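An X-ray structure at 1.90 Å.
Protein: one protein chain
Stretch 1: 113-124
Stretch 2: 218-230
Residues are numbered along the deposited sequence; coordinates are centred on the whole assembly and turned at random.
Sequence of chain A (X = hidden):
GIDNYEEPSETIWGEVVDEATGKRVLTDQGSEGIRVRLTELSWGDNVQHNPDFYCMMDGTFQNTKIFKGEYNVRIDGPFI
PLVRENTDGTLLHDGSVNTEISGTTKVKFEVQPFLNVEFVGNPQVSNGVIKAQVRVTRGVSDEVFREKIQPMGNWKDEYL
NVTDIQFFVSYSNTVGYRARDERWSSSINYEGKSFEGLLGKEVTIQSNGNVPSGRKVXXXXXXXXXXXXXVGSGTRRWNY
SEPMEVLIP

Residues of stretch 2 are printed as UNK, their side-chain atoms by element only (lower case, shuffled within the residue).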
# COMPACT_ATOMS: atom_id res chain seq x y z
N PRO A 113 2.84 3.54 -7.58
CA PRO A 113 2.47 3.85 -6.21
C PRO A 113 2.35 5.36 -6.04
O PRO A 113 3.05 6.09 -6.68
CB PRO A 113 3.65 3.33 -5.38
CG PRO A 113 4.80 3.29 -6.32
CD PRO A 113 4.23 3.09 -7.70
N PHE A 114 1.48 5.80 -5.14
CA PHE A 114 1.29 7.22 -4.95
C PHE A 114 2.53 7.89 -4.35
O PHE A 114 2.89 8.99 -4.74
CB PHE A 114 0.12 7.47 -4.01
CG PHE A 114 -1.19 6.90 -4.45
CD1 PHE A 114 -1.58 6.98 -5.77
CD2 PHE A 114 -2.05 6.32 -3.55
CE1 PHE A 114 -2.81 6.47 -6.18
CE2 PHE A 114 -3.27 5.81 -3.95
CZ PHE A 114 -3.66 5.92 -5.27
N LEU A 115 3.15 7.21 -3.39
CA LEU A 115 4.28 7.72 -2.58
C LEU A 115 5.34 6.65 -2.36
O LEU A 115 5.03 5.46 -2.31
CB LEU A 115 3.77 8.20 -1.21
CG LEU A 115 2.69 9.31 -1.16
CD1 LEU A 115 2.18 9.57 0.27
CD2 LEU A 115 3.21 10.63 -1.75
N ASN A 116 6.58 7.10 -2.26
CA ASN A 116 7.67 6.31 -1.77
C ASN A 116 8.03 6.83 -0.40
O ASN A 116 8.14 8.05 -0.19
CB ASN A 116 8.86 6.41 -2.71
CG ASN A 116 8.59 5.77 -4.05
OD1 ASN A 116 7.90 4.76 -4.14
ND2 ASN A 116 9.17 6.33 -5.09
N VAL A 117 8.23 5.91 0.53
CA VAL A 117 8.46 6.27 1.93
C VAL A 117 9.64 5.48 2.44
O VAL A 117 9.64 4.26 2.35
CB VAL A 117 7.24 5.94 2.81
CG1 VAL A 117 7.49 6.38 4.26
CG2 VAL A 117 5.95 6.52 2.22
N GLU A 118 10.64 6.16 3.00
CA GLU A 118 11.83 5.48 3.49
C GLU A 118 12.32 6.12 4.77
O GLU A 118 12.06 7.30 5.04
CB GLU A 118 12.95 5.55 2.44
CG GLU A 118 13.38 6.98 2.13
CD GLU A 118 14.19 7.11 0.85
OE1 GLU A 118 15.16 6.34 0.69
OE2 GLU A 118 13.88 8.02 0.04
N PHE A 119 13.04 5.34 5.56
CA PHE A 119 13.85 5.89 6.66
C PHE A 119 15.15 6.46 6.11
O PHE A 119 15.67 5.96 5.12
CB PHE A 119 14.15 4.82 7.68
CG PHE A 119 12.97 4.41 8.50
CD1 PHE A 119 12.35 5.33 9.37
CD2 PHE A 119 12.47 3.12 8.43
CE1 PHE A 119 11.28 4.95 10.15
CE2 PHE A 119 11.39 2.73 9.21
CZ PHE A 119 10.79 3.64 10.07
N VAL A 120 15.67 7.51 6.73
CA VAL A 120 16.95 8.06 6.31
C VAL A 120 18.04 7.61 7.28
O VAL A 120 18.99 6.95 6.86
CB VAL A 120 16.92 9.59 6.17
CG1 VAL A 120 18.31 10.11 5.80
CG2 VAL A 120 15.89 9.97 5.12
N GLY A 121 17.91 7.93 8.56
CA GLY A 121 18.93 7.48 9.53
C GLY A 121 18.64 6.12 10.14
O GLY A 121 17.74 5.43 9.72
N ASN A 122 19.44 5.76 11.14
CA ASN A 122 19.04 4.74 12.12
C ASN A 122 18.22 5.45 13.19
O ASN A 122 18.61 6.53 13.64
CB ASN A 122 20.27 4.12 12.79
CG ASN A 122 21.01 3.17 11.88
OD1 ASN A 122 20.42 2.25 11.32
ND2 ASN A 122 22.30 3.40 11.73
N PRO A 123 17.09 4.87 13.61
CA PRO A 123 16.32 5.53 14.67
C PRO A 123 17.08 5.65 16.01
O PRO A 123 17.42 4.64 16.60
CB PRO A 123 15.09 4.62 14.83
CG PRO A 123 14.92 3.99 13.47
CD PRO A 123 16.31 3.80 12.95
N GLN A 124 17.36 6.87 16.47
CA GLN A 124 17.95 7.11 17.80
C GLN A 124 16.92 6.73 18.88
O GLN A 124 15.74 6.96 18.70
CB GLN A 124 18.27 8.59 18.01
CG GLN A 124 19.39 9.20 17.18
CD GLN A 124 19.49 10.72 17.37
OE1 GLN A 124 19.12 11.49 16.50
NE2 GLN A 124 19.99 11.15 18.54
N UNK A 218 9.80 -3.25 16.59
CA UNK A 218 9.95 -2.99 15.15
C UNK A 218 9.20 -1.72 14.80
O UNK A 218 8.08 -1.51 15.29
c UNK A 218 11.34 -5.75 13.82
c UNK A 218 11.74 -7.72 15.14
c UNK A 218 12.08 -6.90 14.08
c UNK A 218 9.92 -6.25 15.67
c UNK A 218 10.67 -7.39 15.95
c UNK A 218 10.25 -5.42 14.61
c UNK A 218 9.46 -4.17 14.34
N UNK A 219 9.83 -0.88 13.98
CA UNK A 219 9.27 0.43 13.59
C UNK A 219 9.17 0.55 12.07
O UNK A 219 9.93 -0.07 11.33
c UNK A 219 10.31 1.50 15.62
c UNK A 219 11.43 1.73 13.39
c UNK A 219 10.10 1.62 14.12
N UNK A 220 8.22 1.35 11.61
CA UNK A 220 7.98 1.47 10.18
C UNK A 220 7.26 2.77 9.87
O UNK A 220 6.39 3.19 10.64
n UNK A 220 4.56 -3.09 6.74
c UNK A 220 7.12 0.31 9.73
n UNK A 220 5.58 -2.74 4.72
c UNK A 220 6.40 -1.28 8.00
n UNK A 220 6.38 -1.65 6.59
c UNK A 220 5.52 -2.50 6.03
c UNK A 220 7.21 -0.03 8.26
N UNK A 221 7.61 3.39 8.75
CA UNK A 221 6.98 4.64 8.31
C UNK A 221 5.97 4.35 7.24
O UNK A 221 6.07 3.35 6.51
c UNK A 221 8.02 5.64 7.82
N UNK A 222 4.94 5.20 7.20
CA UNK A 222 3.93 5.12 6.19
C UNK A 222 3.42 6.51 5.90
O UNK A 222 3.50 7.38 6.76
c UNK A 222 2.78 4.20 6.63
N UNK A 223 2.95 6.72 4.67
CA UNK A 223 2.34 8.01 4.26
C UNK A 223 1.27 7.76 3.19
O UNK A 223 1.28 6.72 2.48
c UNK A 223 3.38 8.98 3.79
N UNK A 224 0.27 8.62 3.17
CA UNK A 224 -0.78 8.48 2.18
C UNK A 224 -1.26 9.83 1.68
O UNK A 224 -0.95 10.88 2.26
n UNK A 224 -5.68 8.19 7.50
c UNK A 224 -1.93 7.69 2.78
c UNK A 224 -3.77 7.57 4.43
c UNK A 224 -2.59 8.36 3.97
n UNK A 224 -6.00 6.59 5.89
c UNK A 224 -5.32 7.62 6.35
n UNK A 224 -4.26 8.08 5.70
N UNK A 225 -2.01 9.76 0.59
CA UNK A 225 -2.63 10.91 -0.04
C UNK A 225 -4.13 10.94 0.21
O UNK A 225 -4.69 9.98 0.72
c UNK A 225 -2.90 10.03 -3.90
c UNK A 225 -2.30 11.01 -1.57
c UNK A 225 -2.84 9.82 -2.37
c UNK A 225 -0.80 11.15 -1.74
N UNK A 226 -4.77 12.04 -0.18
CA UNK A 226 -6.21 12.26 -0.03
C UNK A 226 -7.03 11.58 -1.15
O UNK A 226 -7.79 12.22 -1.88
n UNK A 226 -8.37 15.29 -0.23
c UNK A 226 -6.45 13.78 0.05
c UNK A 226 -7.91 14.14 0.32
o UNK A 226 -8.60 13.40 0.98
N UNK A 227 -6.88 10.26 -1.29
CA UNK A 227 -7.46 9.53 -2.39
C UNK A 227 -7.68 8.06 -2.02
O UNK A 227 -6.76 7.40 -1.55
c UNK A 227 -6.52 9.59 -3.62
c UNK A 227 -7.58 7.54 -6.65
c UNK A 227 -8.49 8.37 -7.26
c UNK A 227 -7.21 9.18 -4.90
o UNK A 227 -9.10 7.95 -8.38
c UNK A 227 -8.13 10.00 -5.52
c UNK A 227 -6.94 7.93 -5.50
c UNK A 227 -8.78 9.60 -6.71
N UNK A 228 -8.90 7.62 -2.22
CA UNK A 228 -9.31 6.28 -1.84
C UNK A 228 -9.26 5.30 -2.97
O UNK A 228 -9.54 5.64 -4.13
o UNK A 228 -11.57 7.63 -2.95
o UNK A 228 -12.99 6.58 -1.72
c UNK A 228 -11.82 6.88 -2.00
c UNK A 228 -10.70 6.29 -1.15
N UNK A 229 -8.93 4.06 -2.60
CA UNK A 229 -8.85 2.95 -3.55
C UNK A 229 -9.50 1.74 -2.87
O UNK A 229 -9.25 1.47 -1.68
c UNK A 229 -7.38 2.66 -4.03
o UNK A 229 -6.51 2.43 -2.91
c UNK A 229 -6.82 3.83 -4.85
N UNK A 230 -10.42 1.06 -3.57
CA UNK A 230 -11.06 1.46 -4.83
C UNK A 230 -11.83 2.76 -4.64
O UNK A 230 -12.22 3.11 -3.50
c UNK A 230 -12.05 0.32 -5.16
c UNK A 230 -10.86 -0.27 -3.10
c UNK A 230 -12.01 -0.61 -4.01

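Position 218 carries seven side-chain carbons, one leading into a six-membered carbon ring, and reaches nothing on stretch 1; it is Phe218. At 219 there are three carbons, the first carrying the other two, and one of these tips lies 3.9 Å from CZ of Phe119. This fork is Val219, whose CG2 also lies 4.2 Å from CG of Pro123.

Position 220 has three carbons, a nitrogen, and a carbon bearing two more nitrogens. CA-to-CB points away from stretch 1; the edge of the Phe119 ring approaches the backbone, CZ 3.6 Å from the CA of position 220. The guanidinium identifies Arg220.

Position 221 shows a single carbon, its CB, 3.7 Å from Val117 CG1; it is Ala221. Position 222 also has one carbon, but CA-to-CB points away from stretch 1; this is Ala222. At 223 the one carbon, CB, lies 3.9 Å from Val117 CG2 and 3.8 Å from Leu115 CD1, giving Ala223.

Position 224 repeats the pattern of three carbons, a nitrogen and a carbon with two nitrogens. CA-to-CB points away, yet the backbone N of 224 lies 3.6 Å from Leu115 CD1; the residue is Arg224. At 225, four carbons fork at the first; the end of the two-carbon arm lies over one face of the Phe114 ring, 3.8 Å from its centroid, and the one-carbon arm lies 3.9 Å from Leu115 CD1. This is Ile225, its CD1 making a CH-pi contact.

Position 226 has two carbons ending in one oxygen and one nitrogen, out of reach of stretch 1: Asn226. At 227, one carbon leads to a six-carbon ring bearing an oxygen, and a ring carbon lies 3.9 Å from Phe114 CZ; this is Tyr227. At 228 there are two carbons with two oxygens on the second, and CA-to-CB points away: Asp228. At 229, one carbon bears an oxygen and a carbon; the terminal carbon lies near the plane of the Phe114 ring at its edge, 3.8 Å from Phe114 CZ, which defines Thr229. Position 230 has three carbons closing onto the backbone N, after a cis peptide bond, and makes no contact; it is Pro230.

The two strands run roughly antiparallel, with axes 6.6 Å apart at closest approach, yet no hydrogen bond joins the stretches. Their contact is apolar packing that buries 584 Å². Along 219-225 CA-to-CB points toward stretch 1 at odd positions and away at even ones, both arginines included. Leu115 CD1 lies 3.6 Å from Ala223 C, while Phe114 and Phe119 extend the contact beyond the alanines.

Stretch 2 (218-230) FVRAAARINYDTP
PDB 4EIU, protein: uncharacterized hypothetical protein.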